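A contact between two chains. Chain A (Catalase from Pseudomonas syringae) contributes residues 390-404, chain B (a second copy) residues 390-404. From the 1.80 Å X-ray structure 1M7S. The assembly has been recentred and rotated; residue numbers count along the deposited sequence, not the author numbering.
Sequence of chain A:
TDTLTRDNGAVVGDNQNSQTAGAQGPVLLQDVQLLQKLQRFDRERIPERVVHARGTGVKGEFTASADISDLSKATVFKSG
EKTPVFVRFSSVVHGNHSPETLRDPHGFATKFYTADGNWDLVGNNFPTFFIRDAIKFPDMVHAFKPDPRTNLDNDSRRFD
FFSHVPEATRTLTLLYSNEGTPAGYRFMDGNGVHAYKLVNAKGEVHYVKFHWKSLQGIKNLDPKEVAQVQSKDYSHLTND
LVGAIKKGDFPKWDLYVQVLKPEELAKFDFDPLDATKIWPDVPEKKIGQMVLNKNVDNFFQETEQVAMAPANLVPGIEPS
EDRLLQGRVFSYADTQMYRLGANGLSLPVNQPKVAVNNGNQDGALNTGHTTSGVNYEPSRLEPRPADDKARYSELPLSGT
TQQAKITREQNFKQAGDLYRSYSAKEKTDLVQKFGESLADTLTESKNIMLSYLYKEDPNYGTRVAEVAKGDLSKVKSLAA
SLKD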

# COMPACT_ATOMS: atom_id res chain seq x y z
N ALA A 390 11.05 -33.68 8.90
CA ALA A 390 10.26 -32.53 9.32
C ALA A 390 8.81 -32.63 8.91
O ALA A 390 8.10 -31.63 8.87
N ARG A 391 8.38 -33.82 8.50
CA ARG A 391 6.96 -34.01 8.16
C ARG A 391 6.09 -33.72 9.40
O ARG A 391 6.55 -33.96 10.52
N TYR A 392 4.90 -33.17 9.23
CA TYR A 392 4.05 -32.83 10.38
C TYR A 392 3.60 -34.09 11.12
O TYR A 392 3.50 -35.17 10.49
N SER A 393 3.17 -34.00 12.38
CA SER A 393 2.70 -35.22 13.04
C SER A 393 1.32 -35.61 12.49
O SER A 393 0.66 -34.77 11.89
N GLU A 394 0.88 -36.85 12.71
CA GLU A 394 -0.41 -37.25 12.17
C GLU A 394 -1.42 -37.35 13.31
O GLU A 394 -1.19 -38.16 14.21
N LEU A 395 -2.49 -36.56 13.25
CA LEU A 395 -3.48 -36.63 14.36
C LEU A 395 -4.66 -37.47 13.96
O LEU A 395 -5.21 -37.32 12.87
N PRO A 396 -5.14 -38.39 14.79
CA PRO A 396 -6.23 -39.28 14.45
C PRO A 396 -7.53 -38.48 14.37
O PRO A 396 -7.71 -37.50 15.12
N LEU A 397 -8.39 -38.80 13.44
CA LEU A 397 -9.64 -38.11 13.24
C LEU A 397 -10.86 -39.00 13.52
O LEU A 397 -10.76 -40.22 13.41
N SER A 398 -11.97 -38.36 13.84
CA SER A 398 -13.19 -39.17 14.04
C SER A 398 -14.39 -38.24 13.86
O SER A 398 -14.26 -37.05 14.16
N GLY A 399 -15.50 -38.76 13.35
CA GLY A 399 -16.69 -37.92 13.19
C GLY A 399 -16.76 -37.31 11.81
O GLY A 399 -16.32 -37.94 10.83
N THR A 400 -17.35 -36.10 11.75
CA THR A 400 -17.51 -35.43 10.48
C THR A 400 -17.03 -33.99 10.57
O THR A 400 -16.87 -33.51 11.69
N THR A 401 -16.94 -33.33 9.41
CA THR A 401 -16.63 -31.89 9.47
C THR A 401 -17.85 -31.28 10.16
O THR A 401 -18.94 -31.83 10.05
N GLN A 402 -17.69 -30.26 11.00
CA GLN A 402 -18.83 -29.77 11.78
C GLN A 402 -18.64 -28.34 12.28
O GLN A 402 -17.54 -27.82 12.18
N GLN A 403 -19.71 -27.73 12.76
CA GLN A 403 -19.66 -26.39 13.40
C GLN A 403 -20.42 -26.55 14.72
O GLN A 403 -21.66 -26.46 14.74
N ALA A 404 -19.69 -26.84 15.79
CA ALA A 404 -20.41 -27.08 17.05
C ALA A 404 -19.49 -26.80 18.23
O ALA A 404 -18.29 -27.09 18.13
N ALA B 390 -28.37 -22.40 6.66
CA ALA B 390 -27.16 -22.12 5.93
C ALA B 390 -25.93 -22.73 6.56
O ALA B 390 -24.82 -22.44 6.14
N ARG B 391 -26.08 -23.59 7.57
CA ARG B 391 -24.92 -24.27 8.13
C ARG B 391 -24.24 -25.13 7.08
O ARG B 391 -24.95 -25.66 6.21
N TYR B 392 -22.91 -25.28 7.09
CA TYR B 392 -22.22 -26.10 6.13
C TYR B 392 -22.64 -27.57 6.21
O TYR B 392 -23.02 -28.14 7.25
N SER B 393 -22.45 -28.23 5.06
CA SER B 393 -22.81 -29.68 5.05
C SER B 393 -21.75 -30.41 5.85
O SER B 393 -20.62 -29.96 6.04
N GLU B 394 -22.07 -31.59 6.36
CA GLU B 394 -21.10 -32.36 7.16
C GLU B 394 -20.54 -33.49 6.36
O GLU B 394 -21.33 -34.32 5.89
N LEU B 395 -19.23 -33.62 6.25
CA LEU B 395 -18.56 -34.72 5.55
C LEU B 395 -17.91 -35.67 6.51
O LEU B 395 -17.12 -35.34 7.40
N PRO B 396 -18.17 -36.97 6.34
CA PRO B 396 -17.60 -38.02 7.16
C PRO B 396 -16.10 -38.07 6.97
O PRO B 396 -15.63 -38.02 5.83
N LEU B 397 -15.35 -38.22 8.05
CA LEU B 397 -13.92 -38.32 8.01
C LEU B 397 -13.40 -39.66 8.47
O LEU B 397 -14.11 -40.30 9.27
N SER B 398 -12.15 -39.94 8.13
CA SER B 398 -11.55 -41.15 8.71
C SER B 398 -10.06 -41.07 8.47
O SER B 398 -9.64 -40.35 7.56
N GLY B 399 -9.26 -41.76 9.25
CA GLY B 399 -7.82 -41.77 9.01
C GLY B 399 -7.20 -40.75 9.98
O GLY B 399 -7.69 -40.54 11.09
N THR B 400 -6.16 -40.09 9.51
CA THR B 400 -5.45 -39.08 10.29
C THR B 400 -5.13 -37.88 9.41
O THR B 400 -5.29 -37.92 8.20
N THR B 401 -4.64 -36.82 10.06
CA THR B 401 -4.23 -35.68 9.25
C THR B 401 -3.01 -36.24 8.51
O THR B 401 -2.34 -37.13 9.08
N GLN B 402 -2.79 -35.77 7.30
CA GLN B 402 -1.72 -36.37 6.52
C GLN B 402 -1.17 -35.43 5.45
O GLN B 402 -1.81 -34.45 5.12
N GLN B 403 0.01 -35.79 4.97
CA GLN B 403 0.65 -35.11 3.83
C GLN B 403 1.02 -36.29 2.89
O GLN B 403 2.11 -36.85 3.04
N ALA B 404 0.12 -36.60 1.99
CA ALA B 404 0.37 -37.78 1.13
C ALA B 404 -0.50 -37.66 -0.10
O ALA B 404 -1.68 -37.30 -0.07

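Along chain B, the first side chain to reach across is R391(B). Its CA-to-CB bond points sideways, but the long m, t chain brings the guanidinium to the backbone of Q403(A), where NH2 donates to O at 2.6 Å and NH1 adds a weak bond to the same O at 3.1 Å. Y392(B) (chi1 m) points toward chain A; its ring lies obliquely against Q403(A), CE1 being 3.3 Å from NE2, while its N donates to Q403(A) OE1 at 3.0 Å. Water 4 donates to both that OE1 and Y392(B) O. S393(B) turns away. E394(B), extended as m, t, lays CG 3.4 Å from T401(A) O, and its OE2 accepts from water 5, which in turn accepts from Q403(A) N.

L395(B) (chi1 t) packs CB 3.7 Å from T401(A) OG1, the acceptor for its own N. L397(B), m, t, points inward, its branched end suited to covering the threonine pair: CD1 lies 3.8 Å from T400(A) C and CD2 4.1 Å from T401(A) CG2. G399(B) has backbone angles that themselves call for glycine. T400(B) (p) bonds OG1 to T401(B) O, whereas T401(B) (p) uses OG1 to accept from L395(A) N at 2.8 Å. Finally Q403(B) (m, t) points toward chain A, its amide OE1 accepting from Y392(A) N and water 1.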

# COMPACT_ATOMS: atom_id res chain seq x y z
CB ALA A 390 10.86 -31.24 8.77
CB ARG A 391 6.82 -35.47 7.70
CG ARG A 391 7.20 -35.57 6.22
CD ARG A 391 7.12 -37.00 5.65
NE ARG A 391 6.50 -36.76 4.32
CZ ARG A 391 5.19 -36.98 4.15
NH1 ARG A 391 4.39 -37.53 5.06
NH2 ARG A 391 4.73 -36.67 2.96
CB TYR A 392 2.81 -32.07 9.89
CG TYR A 392 2.95 -30.79 9.09
CD1 TYR A 392 2.12 -30.52 8.02
CD2 TYR A 392 3.86 -29.80 9.41
CE1 TYR A 392 2.19 -29.34 7.26
CE2 TYR A 392 3.97 -28.63 8.70
CZ TYR A 392 3.13 -28.40 7.62
OH TYR A 392 3.24 -27.20 6.91
CB SER A 393 2.61 -35.01 14.56
OG SER A 393 1.64 -34.01 14.79
CB GLU A 394 -0.28 -38.61 11.45
CG GLU A 394 0.54 -38.47 10.17
CD GLU A 394 0.76 -39.81 9.49
OE1 GLU A 394 1.10 -40.76 10.23
OE2 GLU A 394 0.58 -39.86 8.24
CB LEU A 395 -3.95 -35.16 14.53
CG LEU A 395 -5.10 -35.04 15.57
CD1 LEU A 395 -4.48 -34.99 16.97
CD2 LEU A 395 -5.99 -33.87 15.22
CB PRO A 396 -6.34 -40.30 15.61
CG PRO A 396 -5.08 -40.09 16.37
CD PRO A 396 -4.51 -38.71 16.08
CB LEU A 397 -9.74 -37.69 11.77
CG LEU A 397 -8.67 -36.64 11.38
CD1 LEU A 397 -8.64 -36.54 9.86
CD2 LEU A 397 -8.95 -35.32 12.06
CB SER A 398 -13.16 -39.86 15.38
OG SER A 398 -13.02 -39.00 16.50
CB THR A 400 -19.01 -35.29 10.07
OG1 THR A 400 -19.64 -34.46 11.05
CG2 THR A 400 -19.83 -36.57 9.99
CB THR A 401 -16.41 -31.28 8.09
OG1 THR A 401 -17.55 -31.43 7.21
CG2 THR A 401 -15.18 -31.94 7.48
CB GLN A 402 -18.90 -30.66 13.06
CG GLN A 402 -17.61 -30.53 13.88
CD GLN A 402 -17.82 -30.71 15.37
OE1 GLN A 402 -17.49 -29.88 16.24
NE2 GLN A 402 -18.39 -31.85 15.71
CB GLN A 403 -20.39 -25.38 12.54
CG GLN A 403 -19.65 -25.04 11.21
CD GLN A 403 -20.60 -24.32 10.27
OE1 GLN A 403 -21.56 -24.88 9.74
NE2 GLN A 403 -20.32 -23.03 10.05
CB ALA A 404 -20.94 -28.54 17.08
CB ALA B 390 -26.95 -20.61 5.76
CB ARG B 391 -25.41 -25.14 9.30
CG ARG B 391 -25.88 -24.32 10.49
CD ARG B 391 -26.34 -25.16 11.69
NE ARG B 391 -25.37 -24.81 12.72
CZ ARG B 391 -24.39 -25.54 13.22
NH1 ARG B 391 -24.17 -26.81 12.92
NH2 ARG B 391 -23.65 -24.89 14.11
CB TYR B 392 -20.69 -26.02 6.32
CG TYR B 392 -20.05 -24.65 6.37
CD1 TYR B 392 -19.06 -24.35 7.29
CD2 TYR B 392 -20.40 -23.63 5.49
CE1 TYR B 392 -18.44 -23.11 7.34
CE2 TYR B 392 -19.79 -22.38 5.53
CZ TYR B 392 -18.81 -22.13 6.45
OH TYR B 392 -18.19 -20.87 6.53
CB SER B 393 -22.90 -30.15 3.60
OG SER B 393 -21.55 -30.21 3.11
CB GLU B 394 -21.82 -32.82 8.43
CG GLU B 394 -22.27 -31.65 9.33
CD GLU B 394 -23.03 -32.19 10.54
OE1 GLU B 394 -23.58 -33.30 10.44
OE2 GLU B 394 -23.07 -31.54 11.61
CB LEU B 395 -17.47 -34.07 4.67
CG LEU B 395 -16.52 -35.05 3.96
CD1 LEU B 395 -17.04 -35.34 2.56
CD2 LEU B 395 -15.11 -34.49 3.91
CB PRO B 396 -18.21 -39.36 6.65
CG PRO B 396 -19.44 -38.85 5.92
CD PRO B 396 -19.08 -37.49 5.31
CB LEU B 397 -13.29 -37.29 9.01
CG LEU B 397 -13.73 -35.87 8.66
CD1 LEU B 397 -13.38 -34.90 9.80
CD2 LEU B 397 -13.03 -35.38 7.41
CB SER B 398 -12.15 -42.45 8.16
OG SER B 398 -11.83 -42.64 6.81
CB THR B 400 -4.09 -39.61 10.80
OG1 THR B 400 -3.16 -39.74 9.72
CG2 THR B 400 -4.13 -40.96 11.51
CB THR B 401 -3.89 -34.44 10.06
OG1 THR B 401 -3.00 -34.76 11.13
CG2 THR B 401 -5.16 -33.91 10.73
CB GLN B 402 -2.28 -37.63 5.83
CG GLN B 402 -3.46 -37.39 4.90
CD GLN B 402 -3.67 -38.49 3.88
OE1 GLN B 402 -3.61 -38.36 2.64
NE2 GLN B 402 -4.00 -39.68 4.35
CB GLN B 403 1.89 -34.33 4.18
CG GLN B 403 1.71 -33.13 5.11
CD GLN B 403 3.03 -32.72 5.72
OE1 GLN B 403 3.56 -33.42 6.60
NE2 GLN B 403 3.60 -31.60 5.28
CB ALA B 404 -0.02 -39.06 1.89
O HOH W 1 2.42 -35.30 7.94
O HOH W 2 1.35 -37.84 6.59
O HOH W 3 -10.45 -42.53 11.74
O HOH W 4 -21.86 -27.67 9.64
O HOH W 5 -22.17 -29.08 12.16